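Local coordinates for protein polyporopepsin (Irpex lacteus, PDB 1WKR) that cleaves peptide bonds with broad specificity as a pepsin-family aspartic endopeptidase and clots milk, at residues A[18-23]-A[75-80]; A[82-87]-A[130-135]; A[148-153]-A[276-281]; A[193-198]-A[254-259]; A[263-268]-A[314-319]. All blocks are in the same frame, centred on the assembly; numbering follows the deposited sequence.

Contact 1. Residues A[18-23]-A[75-80]; sequences VGVGSP and DTVTLG
Strands 18-20 and 75-79 run antiparallel as direct neighbours, 158° between their directions and 4.6 Å between their axes at closest approach. Gly-19 and Thr-78 form the hydrogen-bonded pair. Gly-19 N reaches a lone pair of Thr-78 O in the carbonyl plane (2.9 Å), while the straighter return bond from Thr-78 N meets Gly-19 O from above its plane (2.8 Å). Val-20 and Val-77 follow as a non-hydrogen-bonded pair, and Gly-21 N closes the ladder on Thr-76 O at 2.9 Å. On the valine face, Val-18 has CG1 anti to its backbone N; that branch meets Val-77 CG1 at 3.6 Å, and Val-18 CG2 lies alongside Leu-79 CD2 at 3.8 Å. Val-20 CG1 crosses the carboxylate of Asp-75, 3.5 Å from OD2. Asp-75 OD1 accepts Thr-76 N on its anti lone pair and also bonds Thr-51 OG1, whereas OD2 bonds the hydroxyl of Tyr-46. An alanine in place of Asp-75 would remove the partner of Thr-76 N, Tyr-46 and Thr-51 and would probably loosen this end of the strand. On the Thr-78 face, a water donates to Gly-21 O and Thr-76 O and accepts from Thr-78 OG1. The contact joins strands 14-20 and 67-79 of the pepsin-like N-terminal lobe, apolar packing and the buried carboxylate on one face, water on the other; the N-H and two hydroxyls round that carboxylate would probably favour its ionised form.

Contact 2. Residues A[82-87]-A[130-135]; sequences LTIPKQ and DNLFSQ
Three side-chain amides frame this contact. Those of Gln-87 and Asn-131 are turned 52° apart: Asn-131 ND2 donates to Gln-87 OE1 at 2.8 Å, the acceptor lying in the plane of the Asn-131 amide but the donor standing above the Gln-87 carbonyl plane. At the third amide, Gln-135 NE2 reaches Thr-83 O at 2.8 Å, again from above the carbonyl plane, while its OE1 end meets Pro-85 CD tip to tip at 3.4 Å. An extended chain carries that amide from just beyond helix 128-134 to the strand. Alongside these polar groups, strand 82-84 and helix 130-134 cross at 97°, with axes 8.7 Å apart. Leu-132 CD2 wedges between Leu-82 CB (3.8 Å) and Ile-84 CG1 (3.6 Å), crossing both side chains at about a right angle, and Ile-84 CG2 rests on Asn-131 CB at 3.7 Å. Phe-162 also touches Leu-82 and Leu-132. Gln-87 NE2 bonds Pro-126 O, and Gln-135 NE2 also bonds Thr-137 OG1. Helix 128-134 packs on strand 82-96 of the N-terminal lobe through leucine and isoleucine, while two amide bonds tie it and the next residue to Thr-83 O and to Gln-87, which ends the type II turn.

Contact 3. Residues A[148-153]-A[276-281]; sequences EPTTSE and RNLNTA
With chi1 at 76°, Asn-277 holds CG in the crowded position between its backbone N and carbonyl carbon, which turns the amide toward the loop 148-153. From the other side Glu-153 bends at chi2 (-72°), bringing its carboxylate back to Leu-278, whose CG stands anti to its own carbonyl carbon. Asn-277 ND2 donates to Thr-151 O over 2.8 Å at 157°; the acceptor lies in the plane of the amide, though the donor sits above the carbonyl plane. Across the same amide, OD1 runs beside Thr-151 CB at 3.7 Å. Leu-278 divides its two methyls: CD1 faces Ser-152 O at 3.5 Å and Thr-150 CG2 at 4.3 Å, while CD2 presses on Glu-153 OE2 at a tight 3.1 Å, the two side chains sliding past one another in opposite directions. A water donates to that same OE2 (2.9 Å) and hydrogen-bonds Thr-280 OG1. Arg-276 makes a salt bridge to the terminal carboxylate of Asn-340. Away from the catalytic aspartates, the contact joins the loop between strands 142-146 and 155-162 to the 3-10 segment before strand 289-295; its direct polar link uses a main-chain carbonyl, and the Glu-153 carboxylate is probably stabilised in part by the donating water.

Contact 4. Residues A[193-198]-A[254-259]; sequences QSIRYG and QSLFFT. Unlike the reference sequence in segment 193-198: Ser-194 (reference Thr).
Each face of this antiparallel pair has its own relief. Strands 193-197 and 256-259 are laced by hydrogen-bonded pairs at Ser-194 with Thr-259 and at Arg-196 with Phe-257. Over the second of these, Arg-196 runs extended from CG to NE and lays its guanidinium flat on the Phe-257 ring, centres 4.5 Å apart and planes at 12°. NH2 sits above the rim, 3.4 Å from Phe-257 CG, and Phe-257 CB lies under the middle of the guanidinium. NE also makes a weak bond to Gly-198 O, while a water joins NH1 to Thr-259 OG1. On the opposite face Ile-195 CG2 makes a CH-pi contact over the centre of the Phe-258 ring, 4.3 Å from its centroid, and the Gln-193 amide, bonded through OE1 to Asn-308, abuts that ring's edge. Leu-256 CD2 fills the dip between Ile-195 CG2 (3.9 Å) and the edge of the Tyr-197 ring, at CD1 (3.9 Å). Gln-254 CB covers one face of the tyrosine, 4.0 Å from the centroid, and Gln-254 N donates almost straight to Tyr-197 OH (2.9 Å, 176°). A leucine in place of Tyr-197 would lose that bond and would probably leave Gln-254 and Leu-256 less well packed. The tyrosine also touches Ala-231 and Thr-232 of helix 222-232, Leu-256 meets Tyr-228 of the same helix, and strand 263-267 flanks 256-260 on its other side.

Contact 5. Residues A[263-268]-A[314-319]; sequences QTFELT and ERFYSV
Aromatic packing leads this contact. Phe-265 points an edge at the face of Phe-316 in an offset edge-to-face pair, centroids 5.6 Å apart and planes at 89°; Phe-265 CD1 lies 3.8 Å from Phe-316 CE1. The far rim of Phe-316 pushes into strand 263-267, its CZ 3.5 Å from Glu-266 O, which lies near the ring plane. Among apolar contacts, Leu-267 holds CG anti to its backbone N and brings CD1 to 4.1 Å from Phe-316 CE2. The same methyl lies 4.1 Å from Arg-315 CG, on the aliphatic part of a chain bent at chi2, so it sits in the notch between the ring and the arginine. No polar bond crosses between the segments: Arg-315 NH1 and Thr-268 OG1 stay 3.8 Å apart, the guanidinium instead bonding Ala-337 O and Asn-270 OD1 and the threonine hydroxyl taking Ala-271 N. The strand axes are 10.3 Å apart, so the two strands meet chiefly through side chains and not by pairing. Strand 316-321 pairs with both 142-146 and 326-331, an arrangement consistent with the interlobe sheet of pepsin-like proteases, and the phenylalanine pair fastens the C-terminal-lobe strand 263-267 to it.

From the N terminus, contact 1 closes a loop rich in strand between 18-23 and 75-80, and contact 2 follows in series in the same N-terminal lobe: strands 67-79 and 82-96 are sheet neighbours, so the two meet directly, and contact 2 brings helix 128-134 onto the second of them. Contact 3 then spans a far longer excursion, from the loop 148-153 to the 3-10 segment 276-281. Contact 4 nests inside that loop, joining strands 190-197 and 256-260 of the C-terminal lobe. Contact 5 begins within it and ends beyond it, thereby crossing contact 3; it ties strand 263-267, the neighbour of 256-260, to strand 316-321. Pro-149 packs on Glu-314 and Arg-315, bringing contacts 3 and 5 together.

Contact 1. Residues A[18-23]-A[75-80]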
# COMPACT_ATOMS: atom_id res chain seq x y z
N VAL A 18 6.92 15.20 -0.92
CA VAL A 18 6.84 15.58 0.50
C VAL A 18 7.92 16.63 0.74
O VAL A 18 9.14 16.36 0.45
CB VAL A 18 7.07 14.38 1.45
CG1 VAL A 18 6.94 14.77 2.89
CG2 VAL A 18 6.09 13.25 1.08
N GLY A 19 7.56 17.79 1.23
CA GLY A 19 8.60 18.76 1.63
C GLY A 19 9.06 18.52 3.03
O GLY A 19 8.27 18.17 3.93
N VAL A 20 10.36 18.68 3.27
CA VAL A 20 10.94 18.57 4.58
C VAL A 20 11.88 19.76 4.79
O VAL A 20 12.75 20.02 3.93
CB VAL A 20 11.69 17.25 4.76
CG1 VAL A 20 12.22 17.19 6.21
CG2 VAL A 20 10.77 16.02 4.45
N GLY A 21 11.66 20.43 5.89
CA GLY A 21 12.52 21.62 6.29
C GLY A 21 11.81 22.94 5.95
O GLY A 21 10.77 23.03 5.36
N SER A 22 12.57 23.95 6.32
CA SER A 22 12.22 25.37 5.99
C SER A 22 13.49 26.14 5.76
O SER A 22 14.23 26.43 6.74
CB SER A 22 11.47 25.99 7.14
OG SER A 22 11.06 27.30 6.81
N PRO A 23 13.79 26.43 4.54
CA PRO A 23 13.01 26.21 3.32
C PRO A 23 12.97 24.64 3.02
O PRO A 23 13.88 23.92 3.37
CB PRO A 23 13.79 26.91 2.22
CG PRO A 23 15.08 26.94 2.71
CD PRO A 23 15.06 27.15 4.21
N ASP A 75 11.27 17.36 12.26
CA ASP A 75 11.37 18.38 11.23
C ASP A 75 9.98 18.79 10.76
O ASP A 75 8.96 18.12 11.13
CB ASP A 75 12.22 17.86 10.04
CG ASP A 75 13.02 18.98 9.38
OD1 ASP A 75 12.55 20.10 9.28
OD2 ASP A 75 14.10 18.67 8.81
N THR A 76 9.88 19.84 10.00
CA THR A 76 8.60 20.29 9.44
C THR A 76 8.39 19.55 8.15
O THR A 76 9.23 19.58 7.23
CB THR A 76 8.64 21.79 9.20
OG1 THR A 76 8.69 22.41 10.49
CG2 THR A 76 7.38 22.29 8.51
N VAL A 77 7.24 18.89 8.03
CA VAL A 77 6.87 18.09 6.82
C VAL A 77 5.69 18.72 6.16
O VAL A 77 4.67 19.03 6.86
CB VAL A 77 6.56 16.65 7.31
CG1 VAL A 77 5.90 15.84 6.21
CG2 VAL A 77 7.88 16.00 7.78
N THR A 78 5.73 18.85 4.85
CA THR A 78 4.62 19.45 4.06
C THR A 78 4.09 18.45 3.09
O THR A 78 4.84 17.78 2.37
CB THR A 78 5.18 20.67 3.25
OG1 THR A 78 5.79 21.63 4.20
CG2 THR A 78 4.11 21.41 2.60
N LEU A 79 2.77 18.30 3.12
CA LEU A 79 2.02 17.38 2.26
C LEU A 79 0.96 18.26 1.57
O LEU A 79 -0.05 18.63 2.16
CB LEU A 79 1.31 16.30 3.12
CG LEU A 79 2.31 15.32 3.75
CD1 LEU A 79 1.66 14.48 4.87
CD2 LEU A 79 2.83 14.39 2.65
N GLY A 80 1.21 18.56 0.31
CA GLY A 80 0.28 19.52 -0.42
C GLY A 80 0.23 20.78 0.33
O GLY A 80 1.38 21.45 0.57
O HOH W 1 8.51 21.19 4.89

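Contact 2. Residues A[82-87]-A[130-135]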
# COMPACT_ATOMS: atom_id res chain seq x y z
N LEU A 82 -0.80 21.10 3.49
CA LEU A 82 -0.81 20.77 4.93
C LEU A 82 0.61 20.80 5.43
O LEU A 82 1.55 20.29 4.77
CB LEU A 82 -1.45 19.40 5.15
CG LEU A 82 -2.86 19.23 4.53
CD1 LEU A 82 -3.32 17.82 4.88
CD2 LEU A 82 -3.87 20.24 5.11
N THR A 83 0.79 21.31 6.63
CA THR A 83 2.16 21.38 7.26
C THR A 83 2.12 20.77 8.59
O THR A 83 1.17 21.05 9.43
CB THR A 83 2.58 22.84 7.34
OG1 THR A 83 2.61 23.38 5.97
CG2 THR A 83 3.94 22.99 7.88
N ILE A 84 3.12 19.97 8.95
CA ILE A 84 3.27 19.34 10.22
C ILE A 84 4.55 19.78 10.85
O ILE A 84 5.63 19.28 10.46
CB ILE A 84 3.32 17.78 10.11
CG1 ILE A 84 2.13 17.28 9.30
CG2 ILE A 84 3.37 17.17 11.50
CD1 ILE A 84 2.35 15.83 8.80
N PRO A 85 4.54 20.69 11.79
CA PRO A 85 5.78 21.07 12.49
C PRO A 85 6.16 19.83 13.47
O PRO A 85 5.23 19.23 14.01
CB PRO A 85 5.37 22.34 13.31
CG PRO A 85 3.87 22.49 13.26
CD PRO A 85 3.36 21.52 12.24
N LYS A 86 7.32 19.53 13.59
CA LYS A 86 7.83 18.61 14.48
C LYS A 86 7.38 17.15 14.26
O LYS A 86 7.21 16.40 15.20
CB LYS A 86 7.63 19.07 15.92
CG LYS A 86 8.28 20.44 16.29
CD LYS A 86 8.51 20.59 17.88
CE LYS A 86 9.40 19.38 18.27
NZ LYS A 86 10.05 19.72 19.80
N GLN A 87 7.17 16.82 13.01
CA GLN A 87 7.02 15.40 12.64
C GLN A 87 8.31 14.63 12.91
O GLN A 87 9.38 15.09 12.51
CB GLN A 87 6.67 15.31 11.15
CG GLN A 87 6.57 13.84 10.66
CD GLN A 87 5.46 13.07 11.32
OE1 GLN A 87 4.31 13.57 11.35
NE2 GLN A 87 5.72 11.87 11.81
N ASP A 130 -1.73 11.00 12.27
CA ASP A 130 -1.98 11.29 13.67
C ASP A 130 -1.65 12.75 14.01
O ASP A 130 -2.42 13.39 14.72
CB ASP A 130 -1.09 10.39 14.56
CG ASP A 130 -1.50 9.00 14.59
OD1 ASP A 130 -2.67 8.66 14.33
OD2 ASP A 130 -0.60 8.15 14.93
N ASN A 131 -0.51 13.25 13.53
CA ASN A 131 -0.12 14.62 13.83
C ASN A 131 -0.99 15.64 13.16
O ASN A 131 -1.35 16.69 13.77
CB ASN A 131 1.35 14.86 13.49
CG ASN A 131 2.28 14.22 14.48
OD1 ASN A 131 2.00 14.14 15.68
ND2 ASN A 131 3.43 13.74 13.99
N LEU A 132 -1.36 15.45 11.90
CA LEU A 132 -2.29 16.34 11.22
C LEU A 132 -3.59 16.44 12.04
O LEU A 132 -4.18 17.54 12.10
CB LEU A 132 -2.64 15.80 9.83
CG LEU A 132 -1.49 16.06 8.81
CD1 LEU A 132 -1.80 15.23 7.55
CD2 LEU A 132 -1.39 17.53 8.45
N PHE A 133 -4.06 15.34 12.61
CA PHE A 133 -5.27 15.40 13.40
C PHE A 133 -5.03 16.01 14.76
O PHE A 133 -5.81 16.91 15.17
CB PHE A 133 -5.84 13.99 13.55
CG PHE A 133 -7.07 14.05 14.42
CD1 PHE A 133 -8.23 14.68 13.94
CD2 PHE A 133 -7.05 13.56 15.75
CE1 PHE A 133 -9.34 14.86 14.82
CE2 PHE A 133 -8.19 13.72 16.56
CZ PHE A 133 -9.28 14.36 16.09
N SER A 134 -4.00 15.63 15.51
CA SER A 134 -3.86 16.15 16.89
C SER A 134 -3.49 17.62 16.84
O SER A 134 -3.82 18.33 17.85
CB SER A 134 -2.79 15.33 17.65
OG SER A 134 -1.54 15.50 17.07
N GLN A 135 -2.88 18.13 15.83
CA GLN A 135 -2.57 19.55 15.75
C GLN A 135 -3.77 20.35 15.28
O GLN A 135 -3.67 21.61 15.23
CB GLN A 135 -1.36 19.76 14.82
CG GLN A 135 -1.70 19.78 13.41
CD GLN A 135 -0.41 19.74 12.44
OE1 GLN A 135 0.70 19.50 12.94
NE2 GLN A 135 -0.66 19.88 11.16

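Contact 3. Residues A[148-153]-A[276-281]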
# COMPACT_ATOMS: atom_id res chain seq x y z
N GLU A 148 -5.22 4.24 -9.51
CA GLU A 148 -5.88 3.94 -10.77
C GLU A 148 -4.98 3.09 -11.62
O GLU A 148 -3.74 3.16 -11.49
CB GLU A 148 -6.19 5.25 -11.52
CG GLU A 148 -7.17 6.12 -10.81
CD GLU A 148 -7.47 7.43 -11.52
OE1 GLU A 148 -6.89 7.71 -12.63
OE2 GLU A 148 -8.30 8.18 -10.92
N PRO A 149 -5.54 2.29 -12.54
CA PRO A 149 -4.66 1.53 -13.47
C PRO A 149 -3.83 2.48 -14.31
O PRO A 149 -4.16 3.65 -14.48
CB PRO A 149 -5.69 0.77 -14.35
CG PRO A 149 -6.95 0.76 -13.53
CD PRO A 149 -6.98 2.11 -12.84
N THR A 150 -2.76 1.93 -14.85
CA THR A 150 -1.84 2.75 -15.63
C THR A 150 -1.42 2.02 -16.95
O THR A 150 -1.42 0.79 -17.00
CB THR A 150 -0.69 3.08 -14.79
OG1 THR A 150 0.11 4.08 -15.52
CG2 THR A 150 0.25 1.92 -14.51
N THR A 151 -1.08 2.85 -17.93
CA THR A 151 -0.44 2.35 -19.20
C THR A 151 0.76 3.23 -19.42
O THR A 151 1.27 3.20 -20.62
CB THR A 151 -1.39 2.49 -20.40
OG1 THR A 151 -1.80 3.81 -20.55
CG2 THR A 151 -2.68 1.60 -20.20
N SER A 152 1.28 3.92 -18.47
CA SER A 152 2.60 4.69 -18.65
C SER A 152 3.46 4.30 -17.61
O SER A 152 3.23 3.74 -16.54
CB SER A 152 2.20 6.20 -18.65
OG SER A 152 1.46 6.53 -19.75
N GLU A 153 4.82 4.68 -17.82
CA GLU A 153 5.79 4.24 -16.74
C GLU A 153 5.61 5.03 -15.54
O GLU A 153 6.00 4.58 -14.42
CB GLU A 153 7.21 4.63 -17.33
CG GLU A 153 7.56 3.84 -18.60
CD GLU A 153 7.85 2.50 -18.36
OE1 GLU A 153 8.55 2.01 -17.39
OE2 GLU A 153 7.60 1.63 -19.33
N ARG A 276 -0.10 -4.97 -19.98
CA ARG A 276 0.70 -5.66 -20.98
C ARG A 276 1.60 -4.74 -21.81
O ARG A 276 2.71 -5.19 -22.20
CB ARG A 276 -0.19 -6.46 -21.89
CG ARG A 276 -0.75 -7.69 -21.19
CD ARG A 276 -1.79 -8.44 -21.99
NE ARG A 276 -3.07 -7.71 -21.99
CZ ARG A 276 -4.22 -8.24 -22.45
NH1 ARG A 276 -4.23 -9.42 -23.06
NH2 ARG A 276 -5.36 -7.59 -22.26
N ASN A 277 1.24 -3.50 -21.95
CA ASN A 277 2.14 -2.58 -22.69
C ASN A 277 3.32 -2.28 -21.90
O ASN A 277 4.31 -1.71 -22.47
CB ASN A 277 1.41 -1.32 -23.16
CG ASN A 277 1.14 -0.34 -22.11
OD1 ASN A 277 0.49 -0.61 -21.04
ND2 ASN A 277 1.67 0.89 -22.19
N LEU A 278 3.41 -2.62 -20.61
CA LEU A 278 4.51 -2.44 -19.67
C LEU A 278 5.12 -3.72 -19.25
O LEU A 278 5.78 -3.81 -18.22
CB LEU A 278 4.02 -1.58 -18.49
CG LEU A 278 3.48 -0.21 -18.86
CD1 LEU A 278 2.81 0.45 -17.59
CD2 LEU A 278 4.65 0.68 -19.38
N ASN A 279 4.91 -4.82 -20.02
CA ASN A 279 5.47 -6.09 -19.65
C ASN A 279 7.02 -6.07 -19.50
O ASN A 279 7.59 -6.81 -18.73
CB ASN A 279 5.09 -7.22 -20.65
CG ASN A 279 3.73 -7.77 -20.44
OD1 ASN A 279 3.08 -7.54 -19.38
ND2 ASN A 279 3.21 -8.52 -21.41
N THR A 280 7.68 -5.14 -20.29
CA THR A 280 9.17 -5.15 -20.19
C THR A 280 9.56 -4.65 -18.83
O THR A 280 10.69 -5.01 -18.38
CB THR A 280 9.79 -4.25 -21.29
OG1 THR A 280 9.30 -3.03 -21.18
CG2 THR A 280 9.49 -4.81 -22.53
N ALA A 281 8.76 -3.92 -18.14
CA ALA A 281 9.12 -3.36 -16.79
C ALA A 281 9.34 -4.48 -15.82
O ALA A 281 10.00 -4.30 -14.77
CB ALA A 281 8.09 -2.39 -16.29
O HOH W 2 7.75 -1.16 -20.04

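Contact 4. Residues A[193-198]-A[254-259]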
# COMPACT_ATOMS: atom_id res chain seq x y z
N GLN A 193 -11.49 -11.19 5.34
CA GLN A 193 -12.17 -11.32 4.04
C GLN A 193 -12.14 -12.78 3.63
O GLN A 193 -11.34 -13.57 4.18
CB GLN A 193 -11.49 -10.45 2.95
CG GLN A 193 -10.27 -11.09 2.34
CD GLN A 193 -9.52 -10.13 1.40
OE1 GLN A 193 -9.92 -8.98 1.21
NE2 GLN A 193 -8.45 -10.63 0.80
N SER A 194 -12.91 -13.13 2.61
CA SER A 194 -12.76 -14.36 1.87
C SER A 194 -12.59 -14.04 0.40
O SER A 194 -12.93 -12.94 -0.04
CB SER A 194 -13.94 -15.30 2.10
OG SER A 194 -15.07 -14.75 1.42
N ILE A 195 -12.11 -15.02 -0.36
CA ILE A 195 -11.90 -14.90 -1.78
C ILE A 195 -12.42 -16.14 -2.48
O ILE A 195 -12.09 -17.28 -2.07
CB ILE A 195 -10.38 -14.70 -2.14
CG1 ILE A 195 -9.71 -13.61 -1.28
CG2 ILE A 195 -10.26 -14.35 -3.64
CD1 ILE A 195 -8.19 -13.52 -1.57
N ARG A 196 -13.18 -15.95 -3.53
CA ARG A 196 -13.60 -17.05 -4.42
C ARG A 196 -13.27 -16.70 -5.83
O ARG A 196 -13.13 -15.52 -6.23
CB ARG A 196 -15.08 -17.36 -4.23
CG ARG A 196 -15.91 -16.62 -4.82
CD ARG A 196 -17.48 -17.31 -5.02
NE ARG A 196 -18.20 -16.27 -5.73
CZ ARG A 196 -18.72 -15.24 -5.21
NH1 ARG A 196 -18.59 -15.09 -3.84
NH2 ARG A 196 -19.35 -14.30 -5.77
N TYR A 197 -13.13 -17.71 -6.68
CA TYR A 197 -12.82 -17.56 -8.11
C TYR A 197 -14.07 -17.99 -8.88
O TYR A 197 -14.55 -19.11 -8.70
CB TYR A 197 -11.63 -18.44 -8.47
CG TYR A 197 -11.30 -18.44 -9.94
CD1 TYR A 197 -10.60 -17.36 -10.49
CD2 TYR A 197 -11.70 -19.47 -10.77
CE1 TYR A 197 -10.30 -17.33 -11.86
CE2 TYR A 197 -11.36 -19.47 -12.17
CZ TYR A 197 -10.64 -18.42 -12.64
OH TYR A 197 -10.30 -18.31 -13.97
N GLY A 198 -14.60 -17.12 -9.72
CA GLY A 198 -15.84 -17.44 -10.44
C GLY A 198 -16.95 -17.66 -9.45
O GLY A 198 -16.97 -17.21 -8.31
N GLN A 254 -11.73 -15.97 -15.05
CA GLN A 254 -12.90 -15.41 -14.32
C GLN A 254 -12.46 -14.39 -13.28
O GLN A 254 -11.28 -14.31 -12.92
CB GLN A 254 -13.65 -16.58 -13.65
CG GLN A 254 -13.91 -17.88 -14.41
CD GLN A 254 -14.87 -17.46 -15.35
OE1 GLN A 254 -16.14 -17.24 -15.12
NE2 GLN A 254 -14.53 -17.50 -16.62
N SER A 255 -13.45 -13.63 -12.78
CA SER A 255 -13.19 -12.70 -11.68
C SER A 255 -12.85 -13.39 -10.40
O SER A 255 -13.29 -14.54 -10.14
CB SER A 255 -14.38 -11.80 -11.45
OG SER A 255 -14.59 -10.98 -12.61
N LEU A 256 -12.08 -12.72 -9.57
CA LEU A 256 -11.98 -13.05 -8.16
C LEU A 256 -12.96 -12.19 -7.38
O LEU A 256 -13.07 -10.97 -7.61
CB LEU A 256 -10.59 -12.78 -7.61
CG LEU A 256 -9.52 -13.72 -8.03
CD1 LEU A 256 -8.10 -13.20 -7.74
CD2 LEU A 256 -9.69 -15.11 -7.39
N PHE A 257 -13.72 -12.81 -6.51
CA PHE A 257 -14.74 -12.11 -5.71
C PHE A 257 -14.29 -12.06 -4.29
O PHE A 257 -14.11 -13.16 -3.67
CB PHE A 257 -16.11 -12.79 -5.85
CG PHE A 257 -16.64 -12.79 -7.27
CD1 PHE A 257 -17.40 -11.73 -7.72
CD2 PHE A 257 -16.42 -13.85 -8.14
CE1 PHE A 257 -17.94 -11.74 -9.00
CE2 PHE A 257 -16.94 -13.82 -9.45
CZ PHE A 257 -17.72 -12.75 -9.85
N PHE A 258 -14.08 -10.89 -3.75
CA PHE A 258 -13.62 -10.69 -2.35
C PHE A 258 -14.87 -10.31 -1.56
O PHE A 258 -15.59 -9.37 -1.88
CB PHE A 258 -12.65 -9.51 -2.31
CG PHE A 258 -11.31 -9.83 -2.96
CD1 PHE A 258 -11.18 -9.95 -4.36
CD2 PHE A 258 -10.16 -9.92 -2.19
CE1 PHE A 258 -9.95 -10.21 -4.92
CE2 PHE A 258 -8.94 -10.19 -2.76
CZ PHE A 258 -8.83 -10.34 -4.15
N THR A 259 -15.11 -11.02 -0.47
CA THR A 259 -16.23 -10.68 0.44
C THR A 259 -15.63 -9.95 1.61
O THR A 259 -14.83 -10.50 2.35
CB THR A 259 -16.96 -11.90 0.91
OG1 THR A 259 -17.50 -12.61 -0.23
CG2 THR A 259 -18.14 -11.52 1.85
O HOH W 3 -15.65 -14.24 -1.56
O HOH W 4 -18.69 -12.53 -2.74

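Contact 5. Residues A[263-268]-A[314-319]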
# COMPACT_ATOMS: atom_id res chain seq x y z
N GLN A 263 -20.11 -7.31 1.72
CA GLN A 263 -20.29 -6.93 0.32
C GLN A 263 -19.29 -7.67 -0.57
O GLN A 263 -18.18 -8.06 -0.11
CB GLN A 263 -20.15 -5.48 0.14
CG GLN A 263 -21.30 -4.68 0.84
CD GLN A 263 -22.73 -4.95 0.35
OE1 GLN A 263 -23.67 -4.71 1.30
NE2 GLN A 263 -22.97 -5.28 -0.79
N THR A 264 -19.66 -7.86 -1.79
CA THR A 264 -18.78 -8.46 -2.82
C THR A 264 -18.05 -7.39 -3.58
O THR A 264 -18.67 -6.43 -4.10
CB THR A 264 -19.66 -9.17 -3.87
OG1 THR A 264 -20.31 -10.32 -3.31
CG2 THR A 264 -18.82 -9.76 -5.03
N PHE A 265 -16.73 -7.53 -3.70
CA PHE A 265 -15.86 -6.69 -4.55
C PHE A 265 -15.29 -7.56 -5.63
O PHE A 265 -14.65 -8.62 -5.32
CB PHE A 265 -14.78 -6.05 -3.69
CG PHE A 265 -15.36 -5.05 -2.69
CD1 PHE A 265 -15.61 -3.76 -3.09
CD2 PHE A 265 -15.76 -5.49 -1.43
CE1 PHE A 265 -16.18 -2.84 -2.19
CE2 PHE A 265 -16.35 -4.57 -0.57
CZ PHE A 265 -16.56 -3.25 -0.94
N GLU A 266 -15.46 -7.19 -6.88
CA GLU A 266 -15.10 -8.03 -8.02
C GLU A 266 -13.82 -7.56 -8.67
O GLU A 266 -13.78 -6.45 -9.29
CB GLU A 266 -16.24 -8.02 -9.00
CG GLU A 266 -15.96 -8.93 -10.22
CD GLU A 266 -17.05 -9.05 -11.19
OE1 GLU A 266 -18.24 -8.56 -10.95
OE2 GLU A 266 -16.87 -9.68 -12.25
N LEU A 267 -12.75 -8.32 -8.50
CA LEU A 267 -11.46 -8.07 -9.18
C LEU A 267 -11.51 -8.83 -10.52
O LEU A 267 -11.41 -10.08 -10.59
CB LEU A 267 -10.32 -8.54 -8.29
CG LEU A 267 -8.93 -8.09 -8.74
CD1 LEU A 267 -8.69 -6.60 -8.48
CD2 LEU A 267 -7.85 -8.91 -8.03
N THR A 268 -11.71 -8.07 -11.59
CA THR A 268 -11.99 -8.72 -12.89
C THR A 268 -10.76 -9.37 -13.47
O THR A 268 -9.63 -9.19 -12.99
CB THR A 268 -12.51 -7.65 -13.89
OG1 THR A 268 -11.44 -6.69 -14.07
CG2 THR A 268 -13.77 -6.94 -13.41
N GLU A 314 -5.61 -0.33 -7.24
CA GLU A 314 -5.85 0.34 -8.50
C GLU A 314 -7.30 0.24 -8.97
O GLU A 314 -7.73 1.00 -9.83
CB GLU A 314 -4.90 -0.17 -9.59
CG GLU A 314 -3.47 0.31 -9.46
CD GLU A 314 -2.53 -0.34 -10.43
OE1 GLU A 314 -2.64 -1.59 -10.59
OE2 GLU A 314 -1.68 0.31 -11.03
N ARG A 315 -8.04 -0.72 -8.40
CA ARG A 315 -9.43 -0.97 -8.78
C ARG A 315 -10.43 -0.59 -7.71
O ARG A 315 -11.64 -0.65 -7.99
CB ARG A 315 -9.59 -2.43 -9.16
CG ARG A 315 -8.71 -2.89 -10.31
CD ARG A 315 -9.03 -2.22 -11.62
NE ARG A 315 -8.14 -2.60 -12.75
CZ ARG A 315 -8.58 -2.98 -13.91
NH1 ARG A 315 -9.86 -3.27 -14.20
NH2 ARG A 315 -7.66 -3.18 -14.90
N PHE A 316 -10.01 -0.23 -6.49
CA PHE A 316 -10.91 0.08 -5.38
C PHE A 316 -10.40 1.25 -4.63
O PHE A 316 -9.20 1.33 -4.27
CB PHE A 316 -11.07 -1.14 -4.47
CG PHE A 316 -11.66 -2.33 -5.21
CD1 PHE A 316 -13.02 -2.36 -5.49
CD2 PHE A 316 -10.86 -3.37 -5.65
CE1 PHE A 316 -13.56 -3.37 -6.21
CE2 PHE A 316 -11.45 -4.41 -6.37
CZ PHE A 316 -12.76 -4.39 -6.65
N TYR A 317 -11.28 2.17 -4.28
CA TYR A 317 -10.95 3.31 -3.40
C TYR A 317 -10.86 2.79 -1.96
O TYR A 317 -11.71 1.96 -1.57
CB TYR A 317 -12.07 4.35 -3.50
CG TYR A 317 -11.79 5.66 -2.80
CD1 TYR A 317 -10.74 6.48 -3.22
CD2 TYR A 317 -12.60 6.12 -1.77
CE1 TYR A 317 -10.49 7.72 -2.64
CE2 TYR A 317 -12.38 7.39 -1.22
CZ TYR A 317 -11.36 8.14 -1.65
OH TYR A 317 -11.14 9.43 -1.10
N SER A 318 -9.91 3.27 -1.19
CA SER A 318 -9.73 2.72 0.21
C SER A 318 -9.64 3.84 1.19
O SER A 318 -9.09 4.91 0.97
CB SER A 318 -8.50 1.81 0.23
OG SER A 318 -7.30 2.43 -0.22
N VAL A 319 -10.22 3.56 2.37
CA VAL A 319 -10.34 4.53 3.47
C VAL A 319 -9.74 3.89 4.74
O VAL A 319 -10.19 2.87 5.18
CB VAL A 319 -11.79 4.96 3.70
CG1 VAL A 319 -11.82 6.03 4.82
CG2 VAL A 319 -12.44 5.48 2.39